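Side-chain contacts in AA9 family lytic polysaccharide monooxygenase cel61B (Hypocrea jecorina, PDB 2VTC), which cleaves cellulose and related polysaccharides oxidatively as a copper-dependent lytic monooxygenase, producing C1- or C4-oxidised products: residues A[54-59]-A[127-132]; A[69-74]-A[192-197]. All coordinates share one frame; numbering follows the deposited sequence.

Interaction 1. Residues A[54-59]-A[127-132]; sequences AGWYAE and VNKNNL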
loop_
_atom_site.group_PDB
_atom_site.type_symbol
_atom_site.label_atom_id
_atom_site.label_comp_id
_atom_site.label_asym_id
_atom_site.label_seq_id
_atom_site.Cartn_x
_atom_site.Cartn_y
_atom_site.Cartn_z
ATOM N N ALA A 54 3.324 -6.012 -12.937
ATOM C CA ALA A 54 2.221 -5.197 -12.419
ATOM C C ALA A 54 2.614 -4.307 -11.227
ATOM O O ALA A 54 1.957 -3.300 -10.953
ATOM C CB ALA A 54 1.065 -6.085 -12.032
ATOM N N GLY A 55 3.661 -4.695 -10.499
ATOM C CA GLY A 55 4.125 -3.877 -9.374
ATOM C C GLY A 55 4.874 -2.657 -9.880
ATOM O O GLY A 55 5.602 -2.748 -10.884
ATOM N N TRP A 56 4.710 -1.522 -9.202
ATOM C CA TRP A 56 5.371 -0.289 -9.615
ATOM C C TRP A 56 6.888 -0.335 -9.409
ATOM O O TRP A 56 7.388 -0.862 -8.403
ATOM C CB TRP A 56 4.758 0.925 -8.909
ATOM C CG TRP A 56 3.410 1.342 -9.465
ATOM C CD1 TRP A 56 2.386 0.528 -9.832
ATOM C CD2 TRP A 56 2.955 2.694 -9.676
ATOM N NE1 TRP A 56 1.299 1.288 -10.285
ATOM C CE2 TRP A 56 1.636 2.612 -10.205
ATOM C CE3 TRP A 56 3.543 3.965 -9.499
ATOM C CZ2 TRP A 56 0.892 3.749 -10.550
ATOM C CZ3 TRP A 56 2.793 5.113 -9.850
ATOM C CH2 TRP A 56 1.469 4.982 -10.360
ATOM N N TYR A 57 7.623 0.225 -10.361
ATOM C CA TYR A 57 9.034 0.528 -10.151
ATOM C C TYR A 57 9.212 1.575 -9.033
ATOM O O TYR A 57 8.461 2.563 -8.939
ATOM C CB TYR A 57 9.607 1.024 -11.491
ATOM C CG TYR A 57 11.018 1.563 -11.478
ATOM C CD1 TYR A 57 12.096 0.735 -11.817
ATOM C CD2 TYR A 57 11.277 2.909 -11.176
ATOM C CE1 TYR A 57 13.396 1.240 -11.833
ATOM C CE2 TYR A 57 12.570 3.422 -11.205
ATOM C CZ TYR A 57 13.622 2.570 -11.519
ATOM O OH TYR A 57 14.894 3.063 -11.522
ATOM N N ALA A 58 10.206 1.366 -8.168
ATOM C CA ALA A 58 10.542 2.332 -7.130
ATOM C C ALA A 58 12.034 2.277 -6.789
ATOM O O ALA A 58 12.681 1.272 -7.040
ATOM C CB ALA A 58 9.669 2.109 -5.871
ATOM N N GLU A 59 12.577 3.356 -6.240
ATOM C CA GLU A 59 14.032 3.463 -6.123
ATOM C C GLU A 59 14.552 3.574 -4.694
ATOM O O GLU A 59 15.607 4.184 -4.484
ATOM C CB GLU A 59 14.544 4.673 -6.936
ATOM C CG GLU A 59 14.248 4.575 -8.438
ATOM C CD GLU A 59 14.958 5.620 -9.275
ATOM O OE1 GLU A 59 15.314 6.699 -8.766
ATOM O OE2 GLU A 59 15.135 5.358 -10.474
ATOM N N VAL A 127 -0.292 6.162 -16.566
ATOM C CA VAL A 127 -0.988 7.171 -15.782
ATOM C C VAL A 127 0.002 8.179 -15.165
ATOM O O VAL A 127 1.179 7.843 -14.913
ATOM C CB VAL A 127 -1.863 6.469 -14.683
ATOM C CG1 VAL A 127 -0.993 6.006 -13.513
ATOM C CG2 VAL A 127 -2.997 7.334 -14.208
ATOM N N ASN A 128 -0.478 9.405 -14.953
ATOM C CA ASN A 128 0.225 10.402 -14.162
ATOM C C ASN A 128 -0.143 10.139 -12.694
ATOM O O ASN A 128 -1.278 10.403 -12.279
ATOM C CB ASN A 128 -0.212 11.812 -14.591
ATOM C CG ASN A 128 0.504 12.938 -13.844
ATOM O OD1 ASN A 128 0.415 14.110 -14.266
ATOM N ND2 ASN A 128 1.189 12.624 -12.741
ATOM N N LYS A 129 0.807 9.583 -11.923
ATOM C CA LYS A 129 0.509 9.201 -10.525
ATOM C C LYS A 129 -0.018 10.356 -9.667
ATOM O O LYS A 129 -0.800 10.149 -8.736
ATOM C CB LYS A 129 1.748 8.570 -9.865
ATOM C CG LYS A 129 2.888 9.531 -9.539
ATOM C CD LYS A 129 4.096 8.714 -9.030
ATOM C CE LYS A 129 5.204 9.646 -8.609
ATOM N NZ LYS A 129 6.371 8.860 -8.115
ATOM N N ASN A 130 0.403 11.576 -9.988
ATOM C CA ASN A 130 0.038 12.736 -9.184
ATOM C C ASN A 130 -1.443 13.133 -9.314
ATOM O O ASN A 130 -1.971 13.900 -8.491
ATOM C CB ASN A 130 0.981 13.896 -9.517
ATOM C CG ASN A 130 2.443 13.542 -9.264
ATOM O OD1 ASN A 130 3.309 13.713 -10.143
ATOM N ND2 ASN A 130 2.724 13.022 -8.082
ATOM N N ASN A 131 -2.111 12.591 -10.334
ATOM C CA ASN A 131 -3.541 12.858 -10.525
ATOM C C ASN A 131 -4.438 11.769 -9.961
ATOM O O ASN A 131 -5.666 11.865 -10.031
ATOM C CB ASN A 131 -3.852 13.074 -12.014
ATOM C CG ASN A 131 -3.223 14.324 -12.556
ATOM O OD1 ASN A 131 -2.894 15.247 -11.810
ATOM N ND2 ASN A 131 -3.047 14.365 -13.863
ATOM N N LEU A 132 -3.828 10.722 -9.400
ATOM C CA LEU A 132 -4.604 9.629 -8.804
ATOM C C LEU A 132 -5.293 10.093 -7.519
ATOM O O LEU A 132 -4.721 10.861 -6.740
ATOM C CB LEU A 132 -3.720 8.410 -8.539
ATOM C CG LEU A 132 -3.188 7.680 -9.777
ATOM C CD1 LEU A 132 -2.180 6.613 -9.383
ATOM C CD2 LEU A 132 -4.346 7.058 -10.597
#
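W56 sets the six-membered part of its indole against V127, K129 and L132, where the loop between helices 38-47 and 75-78 meets the loop between strands 113-119 and 133-143 in the immunoglobulin-like beta-sandwich of the AA9 family. The contact is small, 130 Å² counted over both sides, and its contacts are all carbon to carbon. K129 comes closest: its CB lies at the indole edge, near the ring plane, 3.6 Å from W56 CZ3. A chi1 of 72° tucks K129 CG over its own backbone, and the extended chain then carries CD along the ring, 3.9 Å from W56 CZ3, and the ammonium on to A82 O. V127 CG1 and L132 CD1 approach the ring obliquely, each 4.1 Å from W56 CH2.

No hydrogen bond joins the two segments; their polar ends are satisfied elsewhere. W56 NE1 donates to N200 OD1 on strand 193-204, and K129 NZ bonds to the A82 carbonyl. The bonds from N131 N to N128 O and from L132 N to K129 O close the 3-10 turn of 129-131. Within 54-59, Y57 OH donates to E59 OE2 (2.5 Å), meeting the lone pair that faces away from the other carboxylate oxygen.

Interaction 2. Residues A[69-74]-A[192-197]; sequences DQYTTP and MQNYPQ. With NI (nickel (II) ion), chain E.
Y71 brings the hydroxyl end of its ring against the side-chain amide of N194 and the CB-CG portion of M192. The amide plane is turned 64° from that of the phenol, and N194 CG approaches to 3.6 Å from Y71 CE1. M192 CG, anti to its own backbone N (chi1 -176°), stands 3.5 Å from Y71 OH, and the chain, bent at chi2 and chi3, turns its sulfur and methyl away from the tyrosine. N194 lies on strand 193-204 of the AA9 beta-sandwich. The following residue, Y195, points to the metal: Y195 OH is 2.5 Å from the nickel that occupies the copper site, with H20 and H108 as the other protein ligands. Replacing Y71 with an alanine would probably open a gap beside M192 CG and leave the N194 side chain without the phenol ring that packs against it. The loop that presents Y71 is shaped by a type I turn from Q70 to T73, in which Q70 O accepts twice, from T73 N at 3.1 Å and from T73 OG1 at 2.9 Å.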
loop_
_atom_site.group_PDB
_atom_site.type_symbol
_atom_site.label_atom_id
_atom_site.label_comp_id
_atom_site.label_asym_id
_atom_site.label_seq_id
_atom_site.Cartn_x
_atom_site.Cartn_y
_atom_site.Cartn_z
ATOM N N ASP A 69 7.646 14.203 6.894
ATOM C CA ASP A 69 8.121 15.403 6.197
ATOM C C ASP A 69 8.029 15.256 4.669
ATOM O O ASP A 69 8.346 16.201 3.930
ATOM C CB ASP A 69 9.544 15.827 6.646
ATOM C CG ASP A 69 10.606 14.743 6.447
ATOM O OD1 ASP A 69 10.362 13.687 5.834
ATOM O OD2 ASP A 69 11.766 14.961 6.918
ATOM N N GLN A 70 7.599 14.078 4.219
ATOM C CA GLN A 70 7.377 13.820 2.790
ATOM C C GLN A 70 5.889 13.585 2.456
ATOM O O GLN A 70 5.573 13.171 1.344
ATOM C CB GLN A 70 8.187 12.623 2.344
ATOM C CG GLN A 70 9.686 12.793 2.514
ATOM C CD GLN A 70 10.422 11.539 2.161
ATOM O OE1 GLN A 70 10.420 10.563 2.914
ATOM N NE2 GLN A 70 11.047 11.535 0.975
ATOM N N TYR A 71 4.990 13.825 3.409
ATOM C CA TYR A 71 3.560 13.546 3.178
ATOM C C TYR A 71 2.890 14.405 2.097
ATOM O O TYR A 71 1.787 14.063 1.652
ATOM C CB TYR A 71 2.752 13.620 4.483
ATOM C CG TYR A 71 2.926 12.484 5.480
ATOM C CD1 TYR A 71 3.549 11.272 5.158
ATOM C CD2 TYR A 71 2.381 12.619 6.770
ATOM C CE1 TYR A 71 3.673 10.226 6.111
ATOM C CE2 TYR A 71 2.490 11.592 7.701
ATOM C CZ TYR A 71 3.112 10.408 7.382
ATOM O OH TYR A 71 3.240 9.376 8.291
ATOM N N THR A 72 3.518 15.521 1.691
ATOM C CA THR A 72 2.947 16.354 0.625
ATOM C C THR A 72 3.702 16.228 -0.701
ATOM O O THR A 72 3.446 17.018 -1.604
ATOM C CB THR A 72 2.881 17.847 1.010
ATOM O OG1 THR A 72 4.210 18.377 1.119
ATOM C CG2 THR A 72 2.117 18.037 2.325
ATOM N N THR A 73 4.617 15.263 -0.782
ATOM C CA THR A 73 5.516 15.093 -1.945
ATOM C C THR A 73 5.077 13.931 -2.821
ATOM O O THR A 73 4.355 13.045 -2.370
ATOM C CB THR A 73 7.005 14.858 -1.511
ATOM O OG1 THR A 73 7.182 13.517 -1.034
ATOM C CG2 THR A 73 7.462 15.892 -0.457
ATOM N N PRO A 74 5.483 13.928 -4.111
ATOM C CA PRO A 74 5.148 12.797 -4.976
ATOM C C PRO A 74 5.545 11.409 -4.463
ATOM O O PRO A 74 4.905 10.423 -4.813
ATOM C CB PRO A 74 5.900 13.134 -6.285
ATOM C CG PRO A 74 5.917 14.641 -6.305
ATOM C CD PRO A 74 6.216 14.985 -4.843
ATOM N N MET A 192 6.904 8.328 12.508
ATOM C CA MET A 192 6.124 7.328 11.758
ATOM C C MET A 192 6.851 6.937 10.471
ATOM O O MET A 192 7.414 7.808 9.786
ATOM C CB MET A 192 4.730 7.890 11.423
ATOM C CG MET A 192 3.814 6.898 10.719
ATOM S SD MET A 192 3.502 5.329 11.597
ATOM C CE MET A 192 2.103 5.830 12.596
ATOM N N GLN A 193 6.865 5.644 10.155
ATOM C CA GLN A 193 7.501 5.184 8.915
ATOM C C GLN A 193 6.442 4.614 7.980
ATOM O O GLN A 193 5.876 3.570 8.280
ATOM C CB GLN A 193 8.572 4.115 9.172
ATOM C CG GLN A 193 9.724 4.598 10.061
ATOM C CD GLN A 193 10.736 3.520 10.454
ATOM O OE1 GLN A 193 11.748 3.848 11.098
ATOM N NE2 GLN A 193 10.493 2.281 10.110
ATOM N N ASN A 194 6.255 5.228 6.792
ATOM C CA ASN A 194 5.242 4.736 5.836
ATOM C C ASN A 194 5.872 3.855 4.756
ATOM O O ASN A 194 6.885 4.257 4.141
ATOM C CB ASN A 194 4.492 5.899 5.139
ATOM C CG ASN A 194 3.532 6.653 6.052
ATOM O OD1 ASN A 194 2.359 6.905 5.683
ATOM N ND2 ASN A 194 4.017 7.099 7.188
ATOM N N TYR A 195 5.263 2.704 4.489
ATOM C CA TYR A 195 5.745 1.782 3.452
ATOM C C TYR A 195 4.642 1.526 2.409
ATOM O O TYR A 195 4.050 0.459 2.410
ATOM C CB TYR A 195 6.209 0.426 4.043
ATOM C CG TYR A 195 7.345 0.517 5.058
ATOM C CD1 TYR A 195 8.663 0.220 4.685
ATOM C CD2 TYR A 195 7.098 0.909 6.390
ATOM C CE1 TYR A 195 9.729 0.326 5.619
ATOM C CE2 TYR A 195 8.155 1.010 7.336
ATOM C CZ TYR A 195 9.455 0.709 6.937
ATOM O OH TYR A 195 10.483 0.804 7.874
ATOM N N PRO A 196 4.386 2.512 1.510
ATOM C CA PRO A 196 3.364 2.295 0.469
ATOM C C PRO A 196 3.897 1.483 -0.717
ATOM O O PRO A 196 5.056 1.644 -1.122
ATOM C CB PRO A 196 3.003 3.714 0.021
ATOM C CG PRO A 196 4.254 4.507 0.209
ATOM C CD PRO A 196 4.923 3.883 1.467
ATOM N N GLN A 197 3.048 0.612 -1.238
ATOM C CA GLN A 197 3.392 -0.204 -2.389
ATOM C C GLN A 197 2.208 -0.235 -3.350
ATOM O O GLN A 197 1.089 -0.586 -2.947
ATOM C CB GLN A 197 3.711 -1.632 -1.932
ATOM C CG GLN A 197 5.005 -1.672 -1.085
ATOM C CD GLN A 197 6.253 -1.588 -1.942
ATOM O OE1 GLN A 197 6.819 -0.510 -2.157
ATOM N NE2 GLN A 197 6.686 -2.721 -2.432
HETATM NI NI NI E . 12.043 -1.071 8.448
HETATM O O HOH W 1 13.765 -2.096 9.224
HETATM O O HOH W 2 12.261 0.051 8.854
#

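The centres of interactions 1 and 2 are 14 Å apart, and their segments alternate along the chain. They touch directly where P74 meets the 3-10 turn: N130 ND2 lies 3.7 Å from P74 CB, and K129 CE lies 3.9 Å from P74 O. Strand 193-204 is a second link, since it carries N194 of interaction 2 and, further along, C198 and N200, which bond to W56 of interaction 1; C198 is also tied by a disulfide to C78, on which W56 packs. Y71 OH is 13.7 Å from the nickel, with the strand bearing Y195 between them, whereas W56 CH2 is 22.4 Å from it.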